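Long-range contacts in endoribonuclease MazF3 (Mycobacterium tuberculosis, PDB 5UCT), which cleaves mRNA and 23S rRNA, predominantly after the first two uridines of the sequence 5'-UUCCU-3', as the toxic component of a type II toxin-antitoxin system: residues H5-D10 with C71-Q76; T28-A33 with Q66-C71; I35-R40 with Q56-S61. All coordinates share one frame; numbering follows the deposited sequence.

Contact 1: residues H5-D10 with C71-Q76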
loop_
_atom_site.group_PDB
_atom_site.type_symbol
_atom_site.label_atom_id
_atom_site.label_comp_id
_atom_site.label_asym_id
_atom_site.label_seq_id
_atom_site.Cartn_x
_atom_site.Cartn_y
_atom_site.Cartn_z
ATOM N N HIS A 5 0.626 15.124 -4.983
ATOM C CA HIS A 5 1.761 15.920 -4.538
ATOM C C HIS A 5 3.040 15.445 -5.215
ATOM O O HIS A 5 3.092 14.383 -5.839
ATOM C CB HIS A 5 1.927 15.841 -3.016
ATOM C CG HIS A 5 0.787 16.430 -2.247
ATOM N ND1 HIS A 5 -0.344 15.711 -1.925
ATOM C CD2 HIS A 5 0.606 17.668 -1.731
ATOM C CE1 HIS A 5 -1.174 16.482 -1.247
ATOM N NE2 HIS A 5 -0.622 17.675 -1.116
ATOM N N ILE A 6 4.078 16.261 -5.086
ATOM C CA ILE A 6 5.449 15.836 -5.344
ATOM C C ILE A 6 6.010 15.285 -4.044
ATOM O O ILE A 6 5.805 15.867 -2.972
ATOM C CB ILE A 6 6.305 17.001 -5.877
ATOM C CG1 ILE A 6 5.733 17.529 -7.193
ATOM C CG2 ILE A 6 7.751 16.567 -6.068
ATOM C CD1 ILE A 6 6.503 18.697 -7.779
ATOM N N ALA A 7 6.704 14.153 -4.121
ATOM C CA ALA A 7 7.242 13.517 -2.929
ATOM C C ALA A 7 8.685 13.099 -3.167
ATOM O O ALA A 7 9.098 12.847 -4.303
ATOM C CB ALA A 7 6.409 12.298 -2.513
ATOM N N GLN A 8 9.445 13.022 -2.076
ATOM C CA GLN A 8 10.843 12.602 -2.114
ATOM C C GLN A 8 10.901 11.108 -1.814
ATOM O O GLN A 8 10.931 10.696 -0.652
ATOM C CB GLN A 8 11.679 13.404 -1.124
ATOM C CG GLN A 8 13.172 13.125 -1.214
ATOM C CD GLN A 8 13.766 13.589 -2.527
ATOM O OE1 GLN A 8 13.355 14.610 -3.079
ATOM N NE2 GLN A 8 14.735 12.840 -3.039
ATOM N N LEU A 9 10.906 10.295 -2.869
ATOM C CA LEU A 9 11.118 8.860 -2.727
ATOM C C LEU A 9 12.609 8.570 -2.821
ATOM O O LEU A 9 13.409 9.190 -2.112
ATOM C CB LEU A 9 10.341 8.087 -3.794
ATOM C CG LEU A 9 8.859 7.802 -3.522
ATOM C CD1 LEU A 9 8.701 7.066 -2.205
ATOM C CD2 LEU A 9 8.017 9.072 -3.533
ATOM N N ASP A 10 13.002 7.630 -3.684
ATOM C CA ASP A 10 14.413 7.537 -4.044
ATOM C C ASP A 10 14.857 8.788 -4.788
ATOM O O ASP A 10 16.018 9.200 -4.684
ATOM C CB ASP A 10 14.672 6.285 -4.882
ATOM C CG ASP A 10 13.752 6.184 -6.083
ATOM O OD1 ASP A 10 12.830 7.016 -6.200
ATOM O OD2 ASP A 10 13.953 5.268 -6.909
ATOM N N CYS A 71 7.220 14.720 6.123
ATOM C CA CYS A 71 8.332 15.626 5.843
ATOM C C CYS A 71 8.820 15.492 4.406
ATOM O O CYS A 71 9.328 16.462 3.831
ATOM C CB CYS A 71 9.485 15.368 6.814
ATOM S SG CYS A 71 9.225 15.992 8.492
ATOM N N ASP A 72 8.681 14.310 3.811
ATOM C CA ASP A 72 9.066 14.088 2.424
ATOM C C ASP A 72 7.963 14.444 1.437
ATOM O O ASP A 72 8.151 14.267 0.230
ATOM C CB ASP A 72 9.489 12.628 2.218
ATOM C CG ASP A 72 10.648 12.223 3.108
ATOM O OD1 ASP A 72 11.437 13.109 3.503
ATOM O OD2 ASP A 72 10.774 11.019 3.411
ATOM N N LEU A 73 6.821 14.936 1.915
ATOM C CA LEU A 73 5.729 15.340 1.042
ATOM C C LEU A 73 5.901 16.806 0.662
ATOM O O LEU A 73 6.093 17.660 1.533
ATOM C CB LEU A 73 4.379 15.119 1.725
ATOM C CG LEU A 73 3.185 14.964 0.778
ATOM C CD1 LEU A 73 3.341 13.704 -0.057
ATOM C CD2 LEU A 73 1.868 14.947 1.541
ATOM N N GLY A 74 5.832 17.091 -0.637
ATOM C CA GLY A 74 6.112 18.428 -1.123
ATOM C C GLY A 74 4.924 19.156 -1.719
ATOM O O GLY A 74 3.808 19.083 -1.192
ATOM N N ARG A 75 5.161 19.855 -2.829
ATOM C CA ARG A 75 4.151 20.734 -3.406
ATOM C C ARG A 75 2.936 19.949 -3.885
ATOM O O ARG A 75 3.056 18.831 -4.395
ATOM C CB ARG A 75 4.740 21.527 -4.574
ATOM C CG ARG A 75 5.665 22.671 -4.183
ATOM C CD ARG A 75 7.078 22.189 -3.896
ATOM N NE ARG A 75 7.387 22.229 -2.471
ATOM C CZ ARG A 75 7.855 23.302 -1.843
ATOM N NH1 ARG A 75 8.068 24.426 -2.513
ATOM N NH2 ARG A 75 8.111 23.253 -0.543
ATOM N N GLN A 76 1.761 20.551 -3.716
ATOM C CA GLN A 76 0.523 20.021 -4.276
ATOM C C GLN A 76 0.429 20.426 -5.742
ATOM O O GLN A 76 0.401 21.620 -6.060
ATOM C CB GLN A 76 -0.673 20.544 -3.481
ATOM C CG GLN A 76 -1.976 20.690 -4.266
ATOM C CD GLN A 76 -2.659 19.365 -4.542
ATOM O OE1 GLN A 76 -2.140 18.527 -5.278
ATOM N NE2 GLN A 76 -3.834 19.172 -3.953
#
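His5 lies across Leu73, Gly74, Arg75 and Gln76, and its side chain illustrates how one imidazole can use several parts of a partner strand at once. At the root, CB sits 3.9 Å from Leu73 CD1 and is also close to the Arg75 carbonyl oxygen. The first torsion (chi1 -64°) sets CG anti to the carbonyl carbon, 4.1 Å from CG of Leu73. Beyond that atom the ring's two sides part company. CD2 approaches the main chain, 3.5 Å from Gly74 O and equally near Gln76 CA. NE2 comes within 3.7 Å of Gln76 CB. ND1, on the other side, is nearest to CD2 of Leu73, and that same methyl lies over one face of the ring in a CH-pi contact, 4.2 Å from the centroid and only 10° off the normal. Arg24 and Ile17 also touch both His5 and Leu73, extending this packing toward strand 12-17.

The backbones beneath are antiparallel strands of the curled, SH3-like sheet of PemK/MazF toxins, and here their pairing is broken by a beta bulge. His5 faces Gln76, yet Ala7 faces Leu73, so the 73-76 strand fits an extra residue opposite Ile6. Ile6 serves both members of the bulge: its N donates to Arg75 O at 2.9 Å, while its own oxygen accepts from Gly74 N. Past the bulge, Gln8 N donates to Asp72 O, closing the ladder where strand 3-8 runs out; the N-H...O angle is 162°. Beside that bond, CB of Gln8 and CB of Asp72 meet at 4.1 Å. Ala7, paired with Leu73 and on the same sheet face as His5, sets its CB against Leu73 CD1.

Contact 2: residues T28-A33 with Q66-C71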
loop_
_atom_site.group_PDB
_atom_site.type_symbol
_atom_site.label_atom_id
_atom_site.label_comp_id
_atom_site.label_asym_id
_atom_site.label_seq_id
_atom_site.Cartn_x
_atom_site.Cartn_y
_atom_site.Cartn_z
ATOM N N THR A 28 1.654 11.494 10.991
ATOM C CA THR A 28 3.000 11.889 10.603
ATOM C C THR A 28 3.490 11.172 9.355
ATOM O O THR A 28 4.513 11.573 8.789
ATOM C CB THR A 28 3.984 11.631 11.748
ATOM O OG1 THR A 28 3.959 10.241 12.095
ATOM C CG2 THR A 28 3.615 12.460 12.965
ATOM N N ASN A 29 2.798 10.123 8.922
ATOM C CA ASN A 29 3.127 9.403 7.705
ATOM C C ASN A 29 1.925 9.419 6.767
ATOM O O ASN A 29 0.796 9.706 7.171
ATOM C CB ASN A 29 3.546 7.959 8.011
ATOM C CG ASN A 29 4.716 7.885 8.975
ATOM O OD1 ASN A 29 5.750 8.524 8.770
ATOM N ND2 ASN A 29 4.555 7.108 10.037
ATOM N N VAL A 30 2.184 9.107 5.500
ATOM C CA VAL A 30 1.143 9.082 4.477
ATOM C C VAL A 30 1.496 8.005 3.461
ATOM O O VAL A 30 2.649 7.890 3.037
ATOM C CB VAL A 30 0.976 10.465 3.807
ATOM C CG1 VAL A 30 2.317 10.985 3.303
ATOM C CG2 VAL A 30 -0.037 10.397 2.673
ATOM N N THR A 31 0.504 7.197 3.096
ATOM C CA THR A 31 0.688 6.155 2.097
ATOM C C THR A 31 0.395 6.733 0.721
ATOM O O THR A 31 -0.653 7.352 0.510
ATOM C CB THR A 31 -0.220 4.957 2.377
ATOM O OG1 THR A 31 0.044 4.453 3.691
ATOM C CG2 THR A 31 0.029 3.850 1.366
ATOM N N VAL A 32 1.328 6.538 -0.212
ATOM C CA VAL A 32 1.252 7.137 -1.536
ATOM C C VAL A 32 1.474 6.065 -2.595
ATOM O O VAL A 32 1.987 4.979 -2.318
ATOM C CB VAL A 32 2.274 8.280 -1.714
ATOM C CG1 VAL A 32 2.038 9.375 -0.685
ATOM C CG2 VAL A 32 3.692 7.744 -1.609
ATOM N N ALA A 33 1.073 6.389 -3.823
ATOM C CA ALA A 33 1.332 5.551 -4.988
ATOM C C ALA A 33 2.120 6.363 -6.004
ATOM O O ALA A 33 1.650 7.431 -6.432
ATOM C CB ALA A 33 0.029 5.037 -5.607
ATOM N N GLN A 66 3.922 3.157 -1.208
ATOM C CA GLN A 66 4.867 3.362 -0.121
ATOM C C GLN A 66 4.244 4.270 0.927
ATOM O O GLN A 66 3.428 5.141 0.610
ATOM C CB GLN A 66 6.180 3.982 -0.624
ATOM C CG GLN A 66 6.896 3.173 -1.705
ATOM C CD GLN A 66 7.783 2.085 -1.135
ATOM O OE1 GLN A 66 7.890 1.931 0.077
ATOM N NE2 GLN A 66 8.436 1.333 -2.014
ATOM N N THR A 67 4.634 4.056 2.182
ATOM C CA THR A 67 4.287 4.947 3.286
ATOM C C THR A 67 5.524 5.772 3.620
ATOM O O THR A 67 6.522 5.233 4.111
ATOM C CB THR A 67 3.805 4.162 4.505
ATOM O OG1 THR A 67 2.615 3.438 4.172
ATOM C CG2 THR A 67 3.504 5.106 5.653
ATOM N N ILE A 68 5.459 7.073 3.350
ATOM C CA ILE A 68 6.603 7.967 3.521
ATOM C C ILE A 68 6.303 8.955 4.642
ATOM O O ILE A 68 5.129 9.180 4.969
ATOM C CB ILE A 68 6.936 8.704 2.211
ATOM C CG1 ILE A 68 5.834 9.713 1.866
ATOM C CG2 ILE A 68 7.118 7.717 1.076
ATOM C CD1 ILE A 68 6.147 10.570 0.660
ATOM N N PRO A 69 7.316 9.556 5.267
ATOM C CA PRO A 69 7.044 10.628 6.228
ATOM C C PRO A 69 6.434 11.830 5.525
ATOM O O PRO A 69 6.721 12.106 4.359
ATOM C CB PRO A 69 8.427 10.959 6.800
ATOM C CG PRO A 69 9.272 9.767 6.493
ATOM C CD PRO A 69 8.751 9.228 5.200
ATOM N N VAL A 70 5.574 12.549 6.252
ATOM C CA VAL A 70 4.993 13.775 5.711
ATOM C C VAL A 70 6.075 14.817 5.439
ATOM O O VAL A 70 5.889 15.701 4.592
ATOM C CB VAL A 70 3.897 14.307 6.664
ATOM C CG1 VAL A 70 3.365 15.658 6.207
ATOM C CG2 VAL A 70 2.749 13.315 6.751
ATOM N N CYS A 71 7.220 14.720 6.123
ATOM C CA CYS A 71 8.332 15.626 5.843
ATOM C C CYS A 71 8.820 15.492 4.406
ATOM O O CYS A 71 9.328 16.462 3.831
ATOM C CB CYS A 71 9.485 15.368 6.814
ATOM S SG CYS A 71 9.225 15.992 8.492
#
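Val30 and Ile68 stand side by side and point the same way, a hydrogen-bonded antiparallel pair in the SH3-like sheet of the MazF family. Val30 CG1 meets Ile68 CG1 at 4.0 Å. In both residues CG1 takes the crowded position between the backbone N and the carbonyl carbon (chi1 69° in Ile68), which turns these two branches to each other. Val32 adds its CG2 against Ile68 CG2 more loosely, at 4.4 Å, while at the other end CG2 of Val70 reaches Val30 CG1 at 4.2 Å. This apolar face looks toward strand 12-17, where Val15 and Ile17 receive Val32, and Ile17 also receives Val30. Gln66 starts on the same face, but its amide end leads away to the second subunit, where NE2 donates to Thr67 O and the reciprocal bond returns.

On the other face Thr31 and Thr67 form a non-hydrogen-bonded pair whose side chains cross obliquely, with Thr31 OG1 and Thr67 OG1 2.8 Å apart. The strongest polar partner of Thr67 OG1 is the Thr65 carbonyl oxygen of the second subunit, so the edge of this ladder is part of the subunit interface. CG2 of Thr67 lies 3.7 Å from Asn29 CB, and Asn64 of the second subunit packs on both residues.

Between the two faces runs the backbone ladder. Val30 and Ile68 exchange a reciprocal pair of bonds, as do Val32 and Gln66, although the strands diverge from strict antiparallel alignment, with their short axes at 138°. The CA-H of Thr31 points toward Gln66 O, with CA 3.3 Å from it. At the end of the ladder strand 66-69 passes into a short 3-10 turn, and there Val70 N donates to Thr28 O at 2.9 Å, with an N-H...O angle of 169°.

Contact 3: residues I35-R40 with Q56-S61. With SO4 (sulfate ion), chain C.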
loop_
_atom_site.group_PDB
_atom_site.type_symbol
_atom_site.label_atom_id
_atom_site.label_comp_id
_atom_site.label_asym_id
_atom_site.label_seq_id
_atom_site.Cartn_x
_atom_site.Cartn_y
_atom_site.Cartn_z
ATOM N N ILE A 35 3.929 7.829 -9.447
ATOM C CA ILE A 35 3.498 8.047 -10.822
ATOM C C ILE A 35 4.744 8.074 -11.698
ATOM O O ILE A 35 5.579 8.980 -11.573
ATOM C CB ILE A 35 2.695 9.346 -10.975
ATOM C CG1 ILE A 35 1.450 9.328 -10.097
ATOM C CG2 ILE A 35 2.283 9.554 -12.415
ATOM C CD1 ILE A 35 0.607 10.554 -10.286
ATOM N N THR A 36 4.871 7.091 -12.587
ATOM C CA THR A 36 6.009 7.000 -13.491
ATOM C C THR A 36 5.530 7.034 -14.936
ATOM O O THR A 36 4.443 6.546 -15.260
ATOM C CB THR A 36 6.834 5.727 -13.237
ATOM O OG1 THR A 36 7.947 5.688 -14.140
ATOM C CG2 THR A 36 5.981 4.477 -13.428
ATOM N N THR A 37 6.346 7.641 -15.801
ATOM C CA THR A 37 6.000 7.721 -17.215
ATOM C C THR A 37 6.152 6.380 -17.920
ATOM O O THR A 37 5.568 6.186 -18.991
ATOM C CB THR A 37 6.860 8.775 -17.917
ATOM O OG1 THR A 37 8.242 8.399 -17.839
ATOM C CG2 THR A 37 6.674 10.136 -17.265
ATOM N N THR A 38 6.917 5.457 -17.343
ATOM C CA THR A 38 7.088 4.121 -17.909
ATOM C C THR A 38 5.773 3.363 -17.787
ATOM O O THR A 38 5.448 2.824 -16.725
ATOM C CB THR A 38 8.216 3.381 -17.200
ATOM O OG1 THR A 38 9.424 4.146 -17.285
ATOM C CG2 THR A 38 8.443 2.016 -17.835
ATOM N N VAL A 39 5.005 3.325 -18.870
ATOM C CA VAL A 39 3.756 2.574 -18.917
ATOM C C VAL A 39 4.086 1.133 -19.279
ATOM O O VAL A 39 4.651 0.867 -20.345
ATOM C CB VAL A 39 2.775 3.186 -19.928
ATOM C CG1 VAL A 39 1.411 2.528 -19.809
ATOM C CG2 VAL A 39 2.672 4.690 -19.731
ATOM N N ARG A 40 3.741 0.200 -18.392
ATOM C CA ARG A 40 4.045 -1.208 -18.602
ATOM C C ARG A 40 2.842 -2.037 -19.023
ATOM O O ARG A 40 3.013 -3.215 -19.357
ATOM C CB ARG A 40 4.663 -1.812 -17.331
ATOM C CG ARG A 40 6.073 -1.319 -17.045
ATOM C CD ARG A 40 6.674 -1.988 -15.822
ATOM N NE ARG A 40 8.121 -1.797 -15.764
ATOM C CZ ARG A 40 8.715 -0.738 -15.224
ATOM N NH1 ARG A 40 7.989 0.234 -14.687
ATOM N NH2 ARG A 40 10.038 -0.652 -15.220
ATOM N N GLN A 56 4.198 14.823 -19.844
ATOM C CA GLN A 56 3.856 13.694 -20.691
ATOM C C GLN A 56 2.865 12.775 -19.981
ATOM O O GLN A 56 2.730 12.820 -18.755
ATOM C CB GLN A 56 5.121 12.928 -21.069
ATOM C CG GLN A 56 6.048 12.639 -19.900
ATOM C CD GLN A 56 7.447 13.177 -20.126
ATOM O OE1 GLN A 56 7.626 14.245 -20.711
ATOM N NE2 GLN A 56 8.448 12.435 -19.670
ATOM N N PRO A 57 2.140 11.943 -20.733
ATOM C CA PRO A 57 1.212 10.999 -20.096
ATOM C C PRO A 57 1.943 10.039 -19.170
ATOM O O PRO A 57 3.092 9.660 -19.409
ATOM C CB PRO A 57 0.578 10.264 -21.285
ATOM C CG PRO A 57 1.495 10.516 -22.433
ATOM C CD PRO A 57 2.055 11.877 -22.200
ATOM N N SER A 58 1.259 9.647 -18.095
ATOM C CA SER A 58 1.872 8.846 -17.044
ATOM C C SER A 58 0.825 7.895 -16.472
ATOM O O SER A 58 -0.325 7.865 -16.920
ATOM C CB SER A 58 2.479 9.753 -15.969
ATOM O OG SER A 58 3.474 9.068 -15.238
ATOM N N VAL A 59 1.233 7.098 -15.481
ATOM C CA VAL A 59 0.350 6.110 -14.874
ATOM C C VAL A 59 0.625 6.035 -13.380
ATOM O O VAL A 59 1.755 6.230 -12.927
ATOM C CB VAL A 59 0.504 4.712 -15.517
ATOM C CG1 VAL A 59 -0.060 4.698 -16.931
ATOM C CG2 VAL A 59 1.966 4.282 -15.511
ATOM N N VAL A 60 -0.425 5.751 -12.614
ATOM C CA VAL A 60 -0.297 5.498 -11.181
ATOM C C VAL A 60 0.056 4.029 -10.982
ATOM O O VAL A 60 -0.721 3.140 -11.345
ATOM C CB VAL A 60 -1.589 5.860 -10.436
ATOM C CG1 VAL A 60 -1.511 5.411 -8.983
ATOM C CG2 VAL A 60 -1.850 7.355 -10.520
ATOM N N SER A 61 1.229 3.772 -10.408
ATOM C CA SER A 61 1.733 2.411 -10.213
ATOM C C SER A 61 1.293 1.918 -8.839
ATOM O O SER A 61 1.927 2.217 -7.825
ATOM C CB SER A 61 3.251 2.378 -10.356
ATOM O OG SER A 61 3.777 1.121 -9.966
HETATM S S SO4 C . 11.453 4.441 -13.830
HETATM O O1 SO4 C . 11.034 5.820 -14.060
HETATM O O2 SO4 C . 12.801 4.430 -13.267
HETATM O O3 SO4 C . 11.450 3.715 -15.096
HETATM O O4 SO4 C . 10.531 3.800 -12.899
#
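At Thr36 and Val59 the C-terminal end of strand 29-36 meets strand 58-61, a hydrogen-bonded antiparallel pair on which the following loop folds back. Both backbone bonds are long: Thr36 N to Val59 O and its return, Val59 N to Thr36 O, are each 3.3 Å. Thr36 O takes a second donor, the hydroxyl OG of Ser58, at 2.7 Å. Ser58 OG, set anti to its backbone N (chi1 -158°), stands almost directly above the carbonyl plane, 79° out of it, and Val59 N comes from the same face.

In the SH3-like sheet of this family the pair lies next to strand 45-48, and Val48 touches Ile35, Ser58 and Val60. On that side Ile35 crosses Val60, with CG1 3.9 Å from Val60 CG2. On the opposite face Val39 returns from the loop and meets Val59 at about a right angle, its CG1 3.9 Å from Val59 CG1. Farther out, CG2 of Thr37 rests on CG of Gln56.

A sulfate, probably from the crystallisation liquor, sits where the strand gives way to the loop. Thr38 OG1 donates to its O3 at 3.0 Å, and Thr36 OG1 lies 3.1 Å from O1. A weak bond from Thr38 N to Thr36 OG1 ties the two threonines together, and farther along the loop Arg40 N donates to Glu45 OE2.

The three contacts are nested along the chain: 35-40 with 56-61 innermost, 28-33 with 66-71 around it, and 5-10 with 71-76 outermost. All belong to the same antiparallel beta-sheet of the PemK/MazF fold. Contacts 2 and 3 share strand 29-36 but lie on opposite sides of the chain's centre, about 20 Å apart between centres; they still touch where Ala33 CB packs on Val60 CG1. Contacts 1 and 2, with centres about 9 Å apart, share Cys71 and join through Ile68, which meets Ala7, Leu9 and Leu73. Contacts 1 and 3, with centres about 17 Å apart, do not touch. The long strand thus links the dimer-facing ladder to the loop beside the sulfate.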